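Local atomic coordinates of DyP (Bjerkandera adusta, PDB entry 3AFV), a protein that binds heme b and probably acts as a peroxidase of the dye-decolorizing family. Residues A[63-68]-A[121-126]; A[173-178]-A[326-331]. One frame throughout, in Å; residues are numbered along the deposited sequence.

Contact 1. Residues A[63-68]-A[121-126]; sequences PLAFVN and FLIGSD
L122 and N68 pack against each other on one face of a strand pair, the leucine's CG coming to 3.6 Å from CB of N68. With CG set between its own backbone N and carbonyl carbon (chi1 42°), L122 leans toward segment 63-68 and lays CD2 alongside the N68 carbonyl; an alanine here would probably open a gap beside N68 CB. The N68 side-chain amide bonds back within its own strand, ND2 donating to V67 O at 2.8 Å from above the carbonyl plane, and its OD1 takes the amide of D14. F66 shares this face, paired with G124, which has no side chain; its ring lies obliquely to G124 O. On the other face V67 points CG1, anti to the backbone N (chi1 -174°), at the edge of the F121 ring, 4.2 Å from CD1, while A65 meets I123 and S125. S125 OG reaches past the end of the ladder to L64 O, 2.8 Å. Along the backbone, F66-G124 and N68-L122 are antiparallel hydrogen-bonded pairs, with V67-I123 the non-hydrogen-bonded pair between them. Helix 128-142 covers the A65, I123 and S125 side. Strand order 2-3-1-4 marks the ferredoxin-like sheet of the dimeric alpha+beta barrel clan, with 65-71 at its edge.

Contact 2. Residues A[173-178]-A[326-331]; sequences ISQPSV and HAMRSS. With HEM (protoporphyrin IX containing Fe), chain B.
Q175 grips R329 by both backbone polar atoms: OE1 accepts from R329 N at 2.9 Å, on a lone pair in its carbonyl plane, and NE2 gives to R329 O at 2.9 Å. A bend at chi2 (-87°) turns the glutamine amide into this position. The heme packs closely on one face of the R329 guanidinium, porphyrin C3D lying 3.3 Å from its plane, while Q175 NE2 lies farther off over the other. The edge is closely held too. NH2 reaches S174 O within the guanidinium plane, and also donates a hydrogen bond to heme O2A at 2.8 Å; the same propionate oxygen takes the backbone N-H groups of I173 and S174. S174 OG donates to O2D of the other propionate at 2.7 Å. Water 1 lies at the guanidinium edge, accepting from NE and touching Q175 OE1 and A327 O. D171 forms a salt bridge with R329 NH1, which also donates at 2.9 Å to water 2, bound to the iron at 2.1 Å; H308 is the iron's axial ligand. Away from the heme, P176 is wedged tightly, its CD 3.1 Å from A327 O and its CG against M328 SD, the thioether folded back by its bend at chi2. The looser side is where V178 CG1 only grazes M328 CE and the partly exposed H326 lays CB against the proline ring. The chemistry is consistent with a distal arginine whose rotation is held by propionate, S174 carbonyl, porphyrin and D171, with NH1 donating to the iron-bound water.

Both contacts are buried, but the centre of contact 2 is about 8 Å from the centre of the chain, that of contact 1 about 18 Å. They belong to different sheets with the same 2-3-1-4 strand order, and each uses an edge strand, 65-71 in one and 328-334 in the other. Contact 1 joins that edge to its neighbour through a regular backbone ladder with mostly apolar side chains; contact 2 joins its edge to a loop through side-chain amide, guanidinium, water and heme. Their nearest atoms are about 6 Å apart without touching, yet D14, which also hydrogen-bonds N68, receives S330 OG of segment 326-331 on its carboxylate.

Contact 1. Residues A[63-68]-A[121-126]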
loop_
_atom_site.group_PDB
_atom_site.type_symbol
_atom_site.label_atom_id
_atom_site.label_comp_id
_atom_site.label_asym_id
_atom_site.label_seq_id
_atom_site.Cartn_x
_atom_site.Cartn_y
_atom_site.Cartn_z
ATOM N N PRO A 63 1.471 -17.515 -16.535
ATOM C CA PRO A 63 2.267 -18.485 -15.783
ATOM C C PRO A 63 1.622 -18.780 -14.424
ATOM O O PRO A 63 0.710 -18.057 -14.008
ATOM C CB PRO A 63 3.605 -17.759 -15.590
ATOM C CG PRO A 63 3.234 -16.311 -15.607
ATOM C CD PRO A 63 2.175 -16.225 -16.670
ATOM N N LEU A 64 2.104 -19.812 -13.737
ATOM C CA LEU A 64 1.527 -20.229 -12.459
ATOM C C LEU A 64 1.944 -19.319 -11.303
ATOM O O LEU A 64 1.341 -19.358 -10.226
ATOM C CB LEU A 64 1.897 -21.678 -12.157
ATOM C CG LEU A 64 1.170 -22.699 -13.040
ATOM C CD1 LEU A 64 1.814 -24.066 -12.851
ATOM C CD2 LEU A 64 -0.321 -22.769 -12.752
ATOM N N ALA A 65 2.971 -18.504 -11.542
ATOM C CA ALA A 65 3.371 -17.463 -10.592
ATOM C C ALA A 65 3.937 -16.293 -11.365
ATOM O O ALA A 65 4.484 -16.466 -12.462
ATOM C CB ALA A 65 4.397 -17.986 -9.607
ATOM N N PHE A 66 3.806 -15.105 -10.785
ATOM C CA PHE A 66 4.338 -13.889 -11.382
ATOM C C PHE A 66 5.562 -13.450 -10.596
ATOM O O PHE A 66 5.596 -13.598 -9.379
ATOM C CB PHE A 66 3.292 -12.780 -11.308
ATOM C CG PHE A 66 1.933 -13.165 -11.862
ATOM C CD1 PHE A 66 1.812 -13.857 -13.069
ATOM C CD2 PHE A 66 0.778 -12.772 -11.198
ATOM C CE1 PHE A 66 0.547 -14.177 -13.588
ATOM C CE2 PHE A 66 -0.495 -13.098 -11.706
ATOM C CZ PHE A 66 -0.600 -13.799 -12.907
ATOM N N VAL A 67 6.547 -12.880 -11.278
ATOM C CA VAL A 67 7.705 -12.329 -10.574
ATOM C C VAL A 67 8.021 -10.916 -11.050
ATOM O O VAL A 67 8.057 -10.651 -12.240
ATOM C CB VAL A 67 8.979 -13.228 -10.712
ATOM C CG1 VAL A 67 10.119 -12.687 -9.842
ATOM C CG2 VAL A 67 8.669 -14.662 -10.330
ATOM N N ASN A 68 8.231 -10.007 -10.097
ATOM C CA ASN A 68 8.773 -8.679 -10.375
ATOM C C ASN A 68 10.020 -8.470 -9.513
ATOM O O ASN A 68 10.283 -9.227 -8.564
ATOM C CB ASN A 68 7.735 -7.583 -10.090
ATOM C CG ASN A 68 6.663 -7.408 -11.192
ATOM O OD1 ASN A 68 5.819 -6.528 -11.063
ATOM N ND2 ASN A 68 6.680 -8.245 -12.245
ATOM N N PHE A 121 12.805 -9.589 -4.874
ATOM C CA PHE A 121 11.984 -10.297 -5.835
ATOM C C PHE A 121 10.612 -10.430 -5.189
ATOM O O PHE A 121 10.505 -10.862 -4.032
ATOM C CB PHE A 121 12.512 -11.717 -6.065
ATOM C CG PHE A 121 13.826 -11.794 -6.786
ATOM C CD1 PHE A 121 13.862 -12.005 -8.168
ATOM C CD2 PHE A 121 15.028 -11.742 -6.087
ATOM C CE1 PHE A 121 15.082 -12.111 -8.845
ATOM C CE2 PHE A 121 16.253 -11.847 -6.755
ATOM C CZ PHE A 121 16.281 -12.030 -8.136
ATOM N N LEU A 122 9.574 -10.029 -5.913
ATOM C CA LEU A 122 8.210 -10.270 -5.462
ATOM C C LEU A 122 7.604 -11.358 -6.330
ATOM O O LEU A 122 7.637 -11.289 -7.567
ATOM C CB LEU A 122 7.350 -8.990 -5.425
ATOM C CG LEU A 122 7.377 -7.937 -6.519
ATOM C CD1 LEU A 122 6.081 -7.176 -6.434
ATOM C CD2 LEU A 122 8.559 -6.972 -6.386
ATOM N N ILE A 123 7.113 -12.394 -5.654
ATOM C CA ILE A 123 6.556 -13.573 -6.311
ATOM C C ILE A 123 5.105 -13.684 -5.881
ATOM O O ILE A 123 4.815 -13.681 -4.679
ATOM C CB ILE A 123 7.309 -14.857 -5.903
ATOM C CG1 ILE A 123 8.837 -14.703 -6.059
ATOM C CG2 ILE A 123 6.790 -16.077 -6.713
ATOM C CD1 ILE A 123 9.586 -14.367 -4.749
ATOM N N GLY A 124 4.198 -13.726 -6.852
ATOM C CA GLY A 124 2.780 -13.856 -6.556
ATOM C C GLY A 124 2.224 -15.118 -7.173
ATOM O O GLY A 124 2.530 -15.444 -8.314
ATOM N N SER A 125 1.408 -15.828 -6.410
ATOM C CA SER A 125 0.808 -17.066 -6.908
ATOM C C SER A 125 -0.427 -17.377 -6.091
ATOM O O SER A 125 -0.567 -16.901 -4.980
ATOM C CB SER A 125 1.807 -18.217 -6.784
ATOM O OG SER A 125 1.324 -19.379 -7.460
ATOM N N ASP A 126 -1.325 -18.190 -6.629
ATOM C CA ASP A 126 -2.553 -18.472 -5.899
ATOM C C ASP A 126 -2.453 -19.645 -4.926
ATOM O O ASP A 126 -3.412 -19.910 -4.194
ATOM C CB ASP A 126 -3.748 -18.624 -6.860
ATOM C CG ASP A 126 -4.257 -17.286 -7.390
ATOM O OD1 ASP A 126 -4.160 -16.249 -6.690
ATOM O OD2 ASP A 126 -4.796 -17.261 -8.512
#

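Contact 2. Residues A[173-178]-A[326-331]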
loop_
_atom_site.group_PDB
_atom_site.type_symbol
_atom_site.label_atom_id
_atom_site.label_comp_id
_atom_site.label_asym_id
_atom_site.label_seq_id
_atom_site.Cartn_x
_atom_site.Cartn_y
_atom_site.Cartn_z
ATOM N N ILE A 173 -9.968 -1.318 -3.141
ATOM C CA ILE A 173 -11.105 -0.763 -3.868
ATOM C C ILE A 173 -10.690 0.404 -4.756
ATOM O O ILE A 173 -10.998 0.431 -5.953
ATOM C CB ILE A 173 -12.208 -0.302 -2.868
ATOM C CG1 ILE A 173 -12.751 -1.515 -2.080
ATOM C CG2 ILE A 173 -13.315 0.470 -3.593
ATOM C CD1 ILE A 173 -13.550 -1.105 -0.837
ATOM N N SER A 174 -10.010 1.379 -4.155
ATOM C CA SER A 174 -9.710 2.641 -4.837
ATOM C C SER A 174 -8.256 2.742 -5.280
ATOM O O SER A 174 -7.333 2.808 -4.450
ATOM C CB SER A 174 -10.077 3.836 -3.960
ATOM O OG SER A 174 -9.905 5.028 -4.716
ATOM N N GLN A 175 -8.063 2.779 -6.596
ATOM C CA GLN A 175 -6.749 2.934 -7.215
ATOM C C GLN A 175 -6.876 3.980 -8.306
ATOM O O GLN A 175 -7.931 4.086 -8.931
ATOM C CB GLN A 175 -6.297 1.623 -7.874
ATOM C CG GLN A 175 -6.348 0.396 -6.964
ATOM C CD GLN A 175 -5.082 0.196 -6.134
ATOM O OE1 GLN A 175 -4.232 1.086 -6.013
ATOM N NE2 GLN A 175 -4.950 -0.991 -5.567
ATOM N N PRO A 176 -5.815 4.756 -8.560
ATOM C CA PRO A 176 -5.857 5.645 -9.720
ATOM C C PRO A 176 -5.841 4.848 -11.023
ATOM O O PRO A 176 -5.386 3.701 -11.056
ATOM C CB PRO A 176 -4.580 6.493 -9.559
ATOM C CG PRO A 176 -3.635 5.597 -8.825
ATOM C CD PRO A 176 -4.500 4.766 -7.884
ATOM N N SER A 177 -6.351 5.465 -12.080
ATOM C CA SER A 177 -6.274 4.889 -13.411
ATOM C C SER A 177 -5.391 5.819 -14.227
ATOM O O SER A 177 -5.577 7.038 -14.170
ATOM C CB SER A 177 -7.660 4.835 -14.023
ATOM O OG SER A 177 -7.623 4.172 -15.280
ATOM N N VAL A 178 -4.411 5.257 -14.931
ATOM C CA VAL A 178 -3.533 6.091 -15.765
ATOM C C VAL A 178 -3.964 6.051 -17.220
ATOM O O VAL A 178 -4.414 5.013 -17.712
ATOM C CB VAL A 178 -2.014 5.730 -15.645
ATOM C CG1 VAL A 178 -1.528 5.867 -14.189
ATOM C CG2 VAL A 178 -1.702 4.353 -16.236
ATOM N N HIS A 326 -1.579 10.798 -6.194
ATOM C CA HIS A 326 -2.155 9.464 -6.328
ATOM C C HIS A 326 -1.055 8.425 -6.437
ATOM O O HIS A 326 0.027 8.709 -6.933
ATOM C CB HIS A 326 -3.083 9.377 -7.549
ATOM C CG HIS A 326 -4.312 10.216 -7.420
ATOM N ND1 HIS A 326 -5.460 9.779 -6.790
ATOM C CD2 HIS A 326 -4.555 11.494 -7.802
ATOM C CE1 HIS A 326 -6.357 10.753 -6.798
ATOM N NE2 HIS A 326 -5.838 11.794 -7.423
ATOM N N ALA A 327 -1.342 7.212 -5.991
ATOM C CA ALA A 327 -0.360 6.130 -6.072
ATOM C C ALA A 327 -1.093 4.813 -6.146
ATOM O O ALA A 327 -2.243 4.724 -5.726
ATOM C CB ALA A 327 0.579 6.159 -4.860
ATOM N N MET A 328 -0.428 3.805 -6.708
ATOM C CA MET A 328 -0.967 2.450 -6.789
ATOM C C MET A 328 -0.583 1.642 -5.563
ATOM O O MET A 328 0.537 1.765 -5.070
ATOM C CB MET A 328 -0.385 1.714 -8.002
ATOM C CG MET A 328 -0.724 2.301 -9.345
ATOM S SD MET A 328 -2.482 2.115 -9.762
ATOM C CE MET A 328 -2.383 2.445 -11.533
ATOM N N ARG A 329 -1.487 0.769 -5.114
ATOM C CA ARG A 329 -1.186 -0.120 -4.000
ATOM C C ARG A 329 -1.334 -1.582 -4.388
ATOM O O ARG A 329 -2.267 -1.957 -5.121
ATOM C CB ARG A 329 -2.083 0.191 -2.800
ATOM C CG ARG A 329 -1.785 1.526 -2.132
ATOM C CD ARG A 329 -2.875 1.950 -1.138
ATOM N NE ARG A 329 -4.183 1.989 -1.807
ATOM C CZ ARG A 329 -5.247 1.266 -1.465
ATOM N NH1 ARG A 329 -5.242 0.476 -0.392
ATOM N NH2 ARG A 329 -6.354 1.367 -2.198
ATOM N N SER A 330 -0.402 -2.409 -3.915
ATOM C CA SER A 330 -0.483 -3.855 -4.151
ATOM C C SER A 330 -0.060 -4.610 -2.886
ATOM O O SER A 330 0.894 -5.404 -2.887
ATOM C CB SER A 330 0.398 -4.237 -5.345
ATOM O OG SER A 330 0.061 -5.543 -5.805
ATOM N N SER A 331 -0.779 -4.349 -1.804
ATOM C CA SER A 331 -0.416 -4.905 -0.499
ATOM C C SER A 331 -1.073 -6.239 -0.264
ATOM O O SER A 331 -2.076 -6.562 -0.913
ATOM C CB SER A 331 -0.839 -3.950 0.615
ATOM O OG SER A 331 -0.339 -2.640 0.356
HETATM C CHA HEM B . -7.237 2.636 1.354
HETATM C CHB HEM B . -6.189 -0.379 4.976
HETATM C CHC HEM B . -1.771 1.596 5.334
HETATM C CHD HEM B . -2.794 4.618 1.681
HETATM C C1A HEM B . -7.363 1.688 2.332
HETATM C C2A HEM B . -8.555 0.928 2.642
HETATM C C3A HEM B . -8.250 0.084 3.634
HETATM C C4A HEM B . -6.868 0.287 3.981
HETATM C CMA HEM B . -9.158 -0.917 4.364
HETATM C CAA HEM B . -9.924 1.106 1.955
HETATM C CBA HEM B . -10.016 0.317 0.643
HETATM C CGA HEM B . -9.635 1.147 -0.557
HETATM O O1A HEM B . -10.102 2.308 -0.642
HETATM O O2A HEM B . -8.901 0.638 -1.407
HETATM C C1B HEM B . -4.900 -0.118 5.403
HETATM C C2B HEM B . -4.187 -0.809 6.465
HETATM C C3B HEM B . -2.961 -0.267 6.561
HETATM C C4B HEM B . -2.858 0.785 5.562
HETATM C CMB HEM B . -4.767 -1.952 7.331
HETATM C CAB HEM B . -1.808 -0.638 7.522
HETATM C CBB HEM B . -1.690 -1.882 8.019
HETATM C C1C HEM B . -1.686 2.614 4.411
HETATM C C2C HEM B . -0.586 3.544 4.283
HETATM C C3C HEM B . -0.881 4.391 3.276
HETATM C C4C HEM B . -2.163 4.016 2.737
HETATM C CMC HEM B . 0.693 3.482 5.147
HETATM C CAC HEM B . -0.031 5.548 2.721
HETATM C CBC HEM B . 0.723 6.316 3.536
HETATM C C1D HEM B . -4.039 4.303 1.213
HETATM C C2D HEM B . -4.633 4.873 0.032
HETATM C C3D HEM B . -5.994 4.267 -0.065
HETATM C C4D HEM B . -6.120 3.374 1.061
HETATM C CMD HEM B . -4.039 5.877 -0.964
HETATM C CAD HEM B . -7.012 4.586 -1.169
HETATM C CBD HEM B . -7.719 5.889 -0.782
HETATM C CGD HEM B . -8.664 6.355 -1.851
HETATM O O1D HEM B . -9.818 6.692 -1.506
HETATM O O2D HEM B . -8.282 6.391 -3.045
HETATM N NA HEM B . -6.353 1.253 3.153
HETATM N NB HEM B . -4.058 0.872 4.889
HETATM N NC HEM B . -2.652 2.969 3.477
HETATM N ND HEM B . -4.926 3.404 1.791
HETATM FE FE HEM B . -4.559 2.216 3.428
HETATM O O HOH W 1 -4.255 3.392 -4.380
HETATM O O HOH W 2 -3.868 0.740 2.132
#